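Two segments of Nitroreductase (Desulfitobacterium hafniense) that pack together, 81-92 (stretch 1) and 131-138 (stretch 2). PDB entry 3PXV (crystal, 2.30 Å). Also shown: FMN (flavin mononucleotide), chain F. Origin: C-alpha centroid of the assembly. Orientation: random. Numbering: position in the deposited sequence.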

ATOM      1  N   ARG B  81      -2.100 -15.511 -22.926  1.00 64.95           N
ATOM      2  CA  ARG B  81      -0.910 -14.694 -22.656  1.00 65.26           C
ATOM      3  C   ARG B  81      -0.081 -15.400 -21.569  1.00 65.18           C
ATOM      4  O   ARG B  81       1.130 -15.489 -21.690  1.00 66.98           O
ATOM      5  CB  ARG B  81      -1.270 -13.251 -22.258  1.00 64.14           C
ATOM      6  N   ILE B  82      -0.751 -15.937 -20.546  1.00 64.18           N
ATOM      7  CA  ILE B  82      -0.111 -16.702 -19.459  1.00 63.55           C
ATOM      8  C   ILE B  82       0.568 -18.018 -19.912  1.00 64.72           C
ATOM      9  O   ILE B  82       1.677 -18.318 -19.471  1.00 64.48           O
ATOM     10  CB  ILE B  82      -1.134 -17.035 -18.351  1.00 62.20           C
ATOM     11  CG1 ILE B  82      -1.592 -15.739 -17.676  1.00 64.82           C
ATOM     12  CG2 ILE B  82      -0.528 -17.983 -17.331  1.00 56.05           C
ATOM     13  CD1 ILE B  82      -2.925 -15.822 -17.018  1.00 64.92           C
HETATM   14  N   MSE B  83      -0.079 -18.807 -20.772  1.00 64.54           N
HETATM   15  CA  MSE B  83       0.550 -20.054 -21.241  1.00 66.71           C
HETATM   16  C   MSE B  83       1.787 -19.789 -22.111  1.00 68.33           C
HETATM   17  O   MSE B  83       2.679 -20.635 -22.190  1.00 69.01           O
HETATM   18  CB  MSE B  83      -0.443 -20.956 -22.000  1.00 66.66           C
HETATM   19  CG  MSE B  83      -1.585 -21.505 -21.149  1.00 63.82           C
HETATM   20 SE   MSE B  83      -1.104 -22.474 -19.513  0.75 62.53          SE
HETATM   21  CE  MSE B  83      -0.734 -24.243 -20.213  1.00 60.70           C
ATOM     22  N   GLU B  84       1.819 -18.626 -22.758  1.00 70.12           N
ATOM     23  CA  GLU B  84       2.937 -18.198 -23.620  1.00 73.33           C
ATOM     24  C   GLU B  84       4.121 -17.635 -22.811  1.00 72.97           C
ATOM     25  O   GLU B  84       5.241 -17.563 -23.303  1.00 72.98           O
ATOM     26  CB  GLU B  84       2.446 -17.114 -24.602  1.00 74.23           C
ATOM     27  CG  GLU B  84       1.399 -17.591 -25.628  1.00 79.92           C
ATOM     28  CD  GLU B  84       0.575 -16.443 -26.264  1.00 85.85           C
ATOM     29  OE1 GLU B  84       0.785 -15.252 -25.901  1.00 83.33           O
ATOM     30  OE2 GLU B  84      -0.299 -16.751 -27.119  1.00 81.06           O
ATOM     31  N   ARG B  85       3.856 -17.238 -21.573  1.00 72.55           N
ATOM     32  CA  ARG B  85       4.859 -16.662 -20.682  1.00 72.36           C
ATOM     33  C   ARG B  85       5.501 -17.728 -19.761  1.00 72.32           C
ATOM     34  O   ARG B  85       6.392 -17.413 -18.982  1.00 74.11           O
ATOM     35  CB  ARG B  85       4.186 -15.513 -19.890  1.00 71.35           C
ATOM     36  CG  ARG B  85       4.996 -14.874 -18.775  1.00 74.60           C
ATOM     37  CD  ARG B  85       4.435 -13.505 -18.308  1.00 78.34           C
ATOM     38  NE  ARG B  85       3.227 -13.545 -17.459  1.00 75.36           N
ATOM     39  CZ  ARG B  85       2.010 -13.066 -17.763  1.00 74.94           C
ATOM     40  NH1 ARG B  85       1.754 -12.476 -18.928  1.00 74.34           N
ATOM     41  NH2 ARG B  85       1.026 -13.160 -16.867  1.00 71.17           N
ATOM     42  N   GLY B  86       5.085 -18.990 -19.862  1.00 72.14           N
ATOM     43  CA  GLY B  86       5.605 -20.048 -18.967  1.00 72.97           C
ATOM     44  C   GLY B  86       4.539 -20.974 -18.378  1.00 73.46           C
ATOM     45  O   GLY B  86       4.853 -22.087 -17.941  1.00 74.49           O
ATOM     46  N   GLY B  87       3.277 -20.526 -18.365  1.00 72.95           N
ATOM     47  CA  GLY B  87       2.154 -21.332 -17.866  1.00 73.19           C
ATOM     48  C   GLY B  87       2.065 -21.451 -16.355  1.00 71.96           C
ATOM     49  O   GLY B  87       1.399 -22.360 -15.824  1.00 73.02           O
ATOM     50  N   ARG B  88       2.745 -20.548 -15.657  1.00 69.57           N
ATOM     51  CA  ARG B  88       2.747 -20.563 -14.219  1.00 68.47           C
ATOM     52  C   ARG B  88       2.159 -19.269 -13.760  1.00 66.42           C
ATOM     53  O   ARG B  88       2.344 -18.218 -14.384  1.00 68.51           O
ATOM     54  CB  ARG B  88       4.154 -20.750 -13.653  1.00 70.94           C
ATOM     55  CG  ARG B  88       4.760 -22.186 -13.865  1.00 75.50           C
ATOM     56  CD  ARG B  88       6.245 -22.237 -13.434  1.00 81.75           C
ATOM     57  NE  ARG B  88       7.038 -21.179 -14.092  1.00 87.40           N
ATOM     58  CZ  ARG B  88       8.295 -20.841 -13.779  1.00 88.42           C
ATOM     59  NH1 ARG B  88       8.956 -21.466 -12.801  1.00 83.91           N
ATOM     60  NH2 ARG B  88       8.896 -19.854 -14.450  1.00 90.51           N
ATOM     61  N   LEU B  89       1.421 -19.371 -12.667  1.00 61.02           N
ATOM     62  CA  LEU B  89       0.751 -18.248 -12.067  1.00 57.16           C
ATOM     63  C   LEU B  89       1.646 -17.820 -10.875  1.00 53.78           C
ATOM     64  O   LEU B  89       1.823 -16.639 -10.629  1.00 51.24           O
ATOM     65  CB  LEU B  89      -0.644 -18.727 -11.666  1.00 57.33           C
ATOM     66  CG  LEU B  89      -1.921 -17.919 -11.844  1.00 56.95           C
ATOM     67  CD1 LEU B  89      -2.040 -17.289 -13.216  1.00 47.52           C
ATOM     68  CD2 LEU B  89      -3.126 -18.833 -11.549  1.00 49.17           C
ATOM     69  N   PHE B  90       2.272 -18.790 -10.195  1.00 51.49           N
ATOM     70  CA  PHE B  90       3.153 -18.499  -9.079  1.00 49.11           C
ATOM     71  C   PHE B  90       4.646 -18.580  -9.386  1.00 49.62           C
ATOM     72  O   PHE B  90       5.472 -18.479  -8.480  1.00 52.61           O
ATOM     73  CB  PHE B  90       2.801 -19.362  -7.870  1.00 49.13           C
ATOM     74  CG  PHE B  90       1.370 -19.227  -7.425  1.00 46.80           C
ATOM     75  CD1 PHE B  90       0.667 -18.030  -7.590  1.00 51.02           C
ATOM     76  CD2 PHE B  90       0.748 -20.272  -6.770  1.00 49.57           C
ATOM     77  CE1 PHE B  90      -0.657 -17.913  -7.161  1.00 52.75           C
ATOM     78  CE2 PHE B  90      -0.557 -20.163  -6.327  1.00 47.39           C
ATOM     79  CZ  PHE B  90      -1.267 -18.990  -6.523  1.00 51.35           C
ATOM     80  N   TYR B  91       4.982 -18.718 -10.661  1.00 49.96           N
ATOM     81  CA  TYR B  91       6.355 -18.747 -11.146  1.00 48.71           C
ATOM     82  C   TYR B  91       7.317 -19.661 -10.363  1.00 47.91           C
ATOM     83  O   TYR B  91       8.507 -19.375 -10.223  1.00 46.01           O
ATOM     84  CB  TYR B  91       6.884 -17.314 -11.207  1.00 48.23           C
ATOM     85  CG  TYR B  91       5.946 -16.356 -11.932  1.00 49.32           C
ATOM     86  CD1 TYR B  91       5.808 -16.386 -13.328  1.00 47.44           C
ATOM     87  CD2 TYR B  91       5.205 -15.410 -11.220  1.00 45.98           C
ATOM     88  CE1 TYR B  91       4.950 -15.498 -13.979  1.00 43.31           C
ATOM     89  CE2 TYR B  91       4.330 -14.532 -11.870  1.00 49.72           C
ATOM     90  CZ  TYR B  91       4.212 -14.579 -13.243  1.00 47.43           C
ATOM     91  OH  TYR B  91       3.353 -13.700 -13.858  1.00 49.06           O
ATOM     92  N   GLY B  92       6.798 -20.782  -9.886  1.00 48.73           N
ATOM     93  CA  GLY B  92       7.603 -21.765  -9.145  1.00 48.32           C
ATOM     94  C   GLY B  92       7.965 -21.358  -7.727  1.00 48.71           C
ATOM     95  O   GLY B  92       8.877 -21.941  -7.137  1.00 50.12           O
TER
HETATM   96  N1  FMN F 200       2.492  -9.509 -11.728  1.00 39.55           N
HETATM   97  C2  FMN F 200       2.212 -10.793 -12.153  1.00 47.42           C
HETATM   98  O2  FMN F 200       2.977 -11.421 -12.882  1.00 46.48           O
HETATM   99  N3  FMN F 200       1.049 -11.392 -11.755  1.00 49.54           N
HETATM  100  C4  FMN F 200       0.146 -10.746 -10.947  1.00 44.40           C
HETATM  101  O4  FMN F 200      -0.876 -11.341 -10.638  1.00 43.19           O
HETATM  102  C4A FMN F 200       0.430  -9.449 -10.517  1.00 44.01           C
HETATM  103  N5  FMN F 200      -0.431  -8.763  -9.707  1.00 44.28           N
HETATM  104  C5A FMN F 200      -0.025  -7.608  -9.086  1.00 42.30           C
HETATM  105  C6  FMN F 200      -0.812  -7.067  -8.066  1.00 43.61           C
HETATM  106  C7  FMN F 200      -0.429  -5.903  -7.413  1.00 37.40           C
HETATM  107  C7M FMN F 200      -1.294  -5.371  -6.335  1.00 38.37           C
HETATM  108  C8  FMN F 200       0.745  -5.271  -7.790  1.00 42.08           C
HETATM  109  C8M FMN F 200       1.208  -4.023  -7.131  1.00 37.89           C
HETATM  110  C9  FMN F 200       1.540  -5.809  -8.808  1.00 48.09           C
HETATM  111  C9A FMN F 200       1.155  -6.992  -9.468  1.00 42.43           C
HETATM  112  N10 FMN F 200       1.908  -7.553 -10.487  1.00 45.25           N
HETATM  113  C10 FMN F 200       1.616  -8.832 -10.913  1.00 40.95           C
HETATM  114  C1' FMN F 200       3.317  -7.071 -10.671  1.00 44.26           C
HETATM  115  C2' FMN F 200       3.326  -5.858 -11.586  1.00 44.34           C
HETATM  116  O2' FMN F 200       3.194  -6.310 -12.920  1.00 44.64           O
HETATM  117  C3' FMN F 200       4.614  -5.071 -11.368  1.00 41.26           C
HETATM  118  O3' FMN F 200       4.693  -4.588 -10.043  1.00 42.67           O
HETATM  119  C4' FMN F 200       4.671  -3.885 -12.315  1.00 42.14           C
HETATM  120  O4' FMN F 200       4.712  -4.411 -13.607  1.00 39.16           O
HETATM  121  C5' FMN F 200       5.889  -2.994 -12.072  1.00 41.07           C
HETATM  122  O5' FMN F 200       7.076  -3.754 -12.189  1.00 44.03           O
HETATM  123  P   FMN F 200       8.063  -3.949 -10.938  1.00 43.61           P
HETATM  124  O1P FMN F 200       9.102  -4.939 -11.355  1.00 38.95           O
HETATM  125  O2P FMN F 200       7.337  -4.491  -9.692  1.00 40.29           O
HETATM  126  O3P FMN F 200       8.659  -2.599 -10.713  1.00 39.90           O
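Stretch 2 131-138: NIMCGYTG

Stretch 2 enters as the end of a strand, loosens at C134 and enters a 3-10 segment at Y136 that runs on past the stretch. It runs roughly opposite to the 89-91 segment of stretch 1, with I132 against Y91, C134 against F90 and L89, and Y136 against L89, I82 and R85, before T137 turns back to F90. No hydrogen bond joins the two stretches, so the fit rests on side-chain packing, and 353 Å² is buried in all.

N131 stays out of reach. I132, fully extended at phi/psi -161/136 with a t,t side chain, points toward stretch 1 and brings its CD1 to 4.1 Å from Y91 CE2. The same methyl lies 3.5 Å from FMN N1, while Y91 OH donates a 2.5 Å hydrogen bond to FMN O2; one apolar pair thus packs beside the flavin. M133 makes no contact with stretch 1, as strand alternation would predict, but its carbonyl O comes within 3.1 Å of FMN C4A.

At C134 the t rotamer carries SG to the edge of the F90 ring, 4.0 Å from F90 CE1, and SG lies equally far, 4.0 Å, from L89 O. The backbone CA atoms of C134 and F90 are 7.8 Å apart, a gap bridged by side chains. G135 leaves stretch 1 alone; its N and that of Y136 each make a weak hydrogen bond to FMN O4, at 3.2 Å from G135 N and 3.3 Å from Y136 N.

Y136 gives the largest area, 81 Å². Its ring takes L89 CD1 at 3.7 Å from Y136 CD2 and I82 CD1 at 4.0 Å from Y136 CE2, with R85 NH2 at the ring edge, 4.3 Å from Y136 CE2. T137, directed sideways, still sets OG1 3.3 Å from F90 CE1, and G138 makes no contact. The rule is economical: one aromatic gathers two aliphatic side chains and the edge of a guanidinium, while the amides of G135 and Y136 bind FMN O4 weakly.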

ATOM      1  N   ASN B 131      10.555 -11.368  -4.526  1.00 44.28           N
ATOM      2  CA  ASN B 131       9.117 -11.341  -4.325  1.00 42.88           C
ATOM      3  C   ASN B 131       8.344 -10.753  -5.504  1.00 43.20           C
ATOM      4  O   ASN B 131       8.920 -10.160  -6.423  1.00 40.72           O
ATOM      5  CB  ASN B 131       8.812 -10.499  -3.089  1.00 41.89           C
ATOM      6  CG  ASN B 131       9.333  -9.080  -3.205  1.00 46.83           C
ATOM      7  OD1 ASN B 131       8.631  -8.204  -3.718  1.00 42.83           O
ATOM      8  ND2 ASN B 131      10.598  -8.848  -2.782  1.00 39.85           N
ATOM      9  N   ILE B 132       7.025 -10.929  -5.461  1.00 42.71           N
ATOM     10  CA  ILE B 132       6.133 -10.337  -6.427  1.00 40.83           C
ATOM     11  C   ILE B 132       4.712 -10.315  -5.857  1.00 42.51           C
ATOM     12  O   ILE B 132       4.275 -11.315  -5.268  1.00 41.31           O
ATOM     13  CB  ILE B 132       6.115 -11.101  -7.777  1.00 40.43           C
ATOM     14  CG1 ILE B 132       5.330 -10.301  -8.808  1.00 37.90           C
ATOM     15  CG2 ILE B 132       5.462 -12.518  -7.641  1.00 36.01           C
ATOM     16  CD1 ILE B 132       5.278 -10.947 -10.193  1.00 39.33           C
HETATM   17  N   MSE B 133       4.009  -9.180  -6.032  1.00 42.29           N
HETATM   18  CA  MSE B 133       2.588  -9.064  -5.681  1.00 42.17           C
HETATM   19  C   MSE B 133       1.813  -9.899  -6.700  1.00 42.84           C
HETATM   20  O   MSE B 133       2.051  -9.820  -7.907  1.00 41.15           O
HETATM   21  CB  MSE B 133       2.095  -7.610  -5.727  1.00 43.85           C
HETATM   22  CG  MSE B 133       1.887  -6.925  -4.358  1.00 49.69           C
HETATM   23 SE   MSE B 133       3.487  -6.509  -3.447  0.75 53.58          SE
HETATM   24  CE  MSE B 133       3.564  -4.671  -3.873  1.00 51.36           C
ATOM     25  N   CYS B 134       0.886 -10.719  -6.240  1.00 43.95           N
ATOM     26  CA  CYS B 134       0.194 -11.561  -7.177  1.00 44.30           C
ATOM     27  C   CYS B 134      -1.260 -11.535  -6.869  1.00 43.66           C
ATOM     28  O   CYS B 134      -1.700 -12.126  -5.915  1.00 43.77           O
ATOM     29  CB  CYS B 134       0.749 -12.962  -7.104  1.00 44.43           C
ATOM     30  SG  CYS B 134      -0.012 -14.095  -8.188  1.00 49.59           S
ATOM     31  N   GLY B 135      -2.009 -10.827  -7.694  1.00 44.91           N
ATOM     32  CA  GLY B 135      -3.452 -10.746  -7.547  1.00 46.17           C
ATOM     33  C   GLY B 135      -4.117 -11.987  -8.106  1.00 47.17           C
ATOM     34  O   GLY B 135      -5.299 -12.246  -7.809  1.00 47.07           O
ATOM     35  N   TYR B 136      -3.356 -12.744  -8.912  1.00 46.20           N
ATOM     36  CA  TYR B 136      -3.871 -13.952  -9.556  1.00 46.62           C
ATOM     37  C   TYR B 136      -4.156 -15.092  -8.580  1.00 45.84           C
ATOM     38  O   TYR B 136      -4.964 -15.965  -8.880  1.00 43.74           O
ATOM     39  CB  TYR B 136      -2.995 -14.424 -10.739  1.00 44.99           C
ATOM     40  CG  TYR B 136      -3.240 -13.724 -12.071  1.00 49.26           C
ATOM     41  CD1 TYR B 136      -4.512 -13.311 -12.467  1.00 53.16           C
ATOM     42  CD2 TYR B 136      -2.209 -13.578 -12.987  1.00 56.73           C
ATOM     43  CE1 TYR B 136      -4.722 -12.711 -13.699  1.00 56.67           C
ATOM     44  CE2 TYR B 136      -2.409 -12.998 -14.221  1.00 55.89           C
ATOM     45  CZ  TYR B 136      -3.664 -12.572 -14.583  1.00 58.03           C
ATOM     46  OH  TYR B 136      -3.831 -11.994 -15.819  1.00 50.32           O
ATOM     47  N   THR B 137      -3.526 -15.078  -7.409  1.00 45.53           N
ATOM     48  CA  THR B 137      -3.852 -16.077  -6.387  1.00 45.22           C
ATOM     49  C   THR B 137      -5.360 -16.008  -6.154  1.00 45.42           C
ATOM     50  O   THR B 137      -5.978 -17.010  -5.800  1.00 45.60           O
ATOM     51  CB  THR B 137      -3.169 -15.780  -5.028  1.00 44.33           C
ATOM     52  OG1 THR B 137      -1.777 -15.552  -5.228  1.00 40.49           O
ATOM     53  CG2 THR B 137      -3.388 -16.926  -4.036  1.00 38.29           C
ATOM     54  N   GLY B 138      -5.930 -14.808  -6.336  1.00 45.69           N
ATOM     55  CA  GLY B 138      -7.357 -14.574  -6.170  1.00 46.21           C
ATOM     56  C   GLY B 138      -8.280 -15.403  -7.050  1.00 44.95           C
ATOM     57  O   GLY B 138      -9.453 -15.562  -6.744  1.00 43.76           O
TER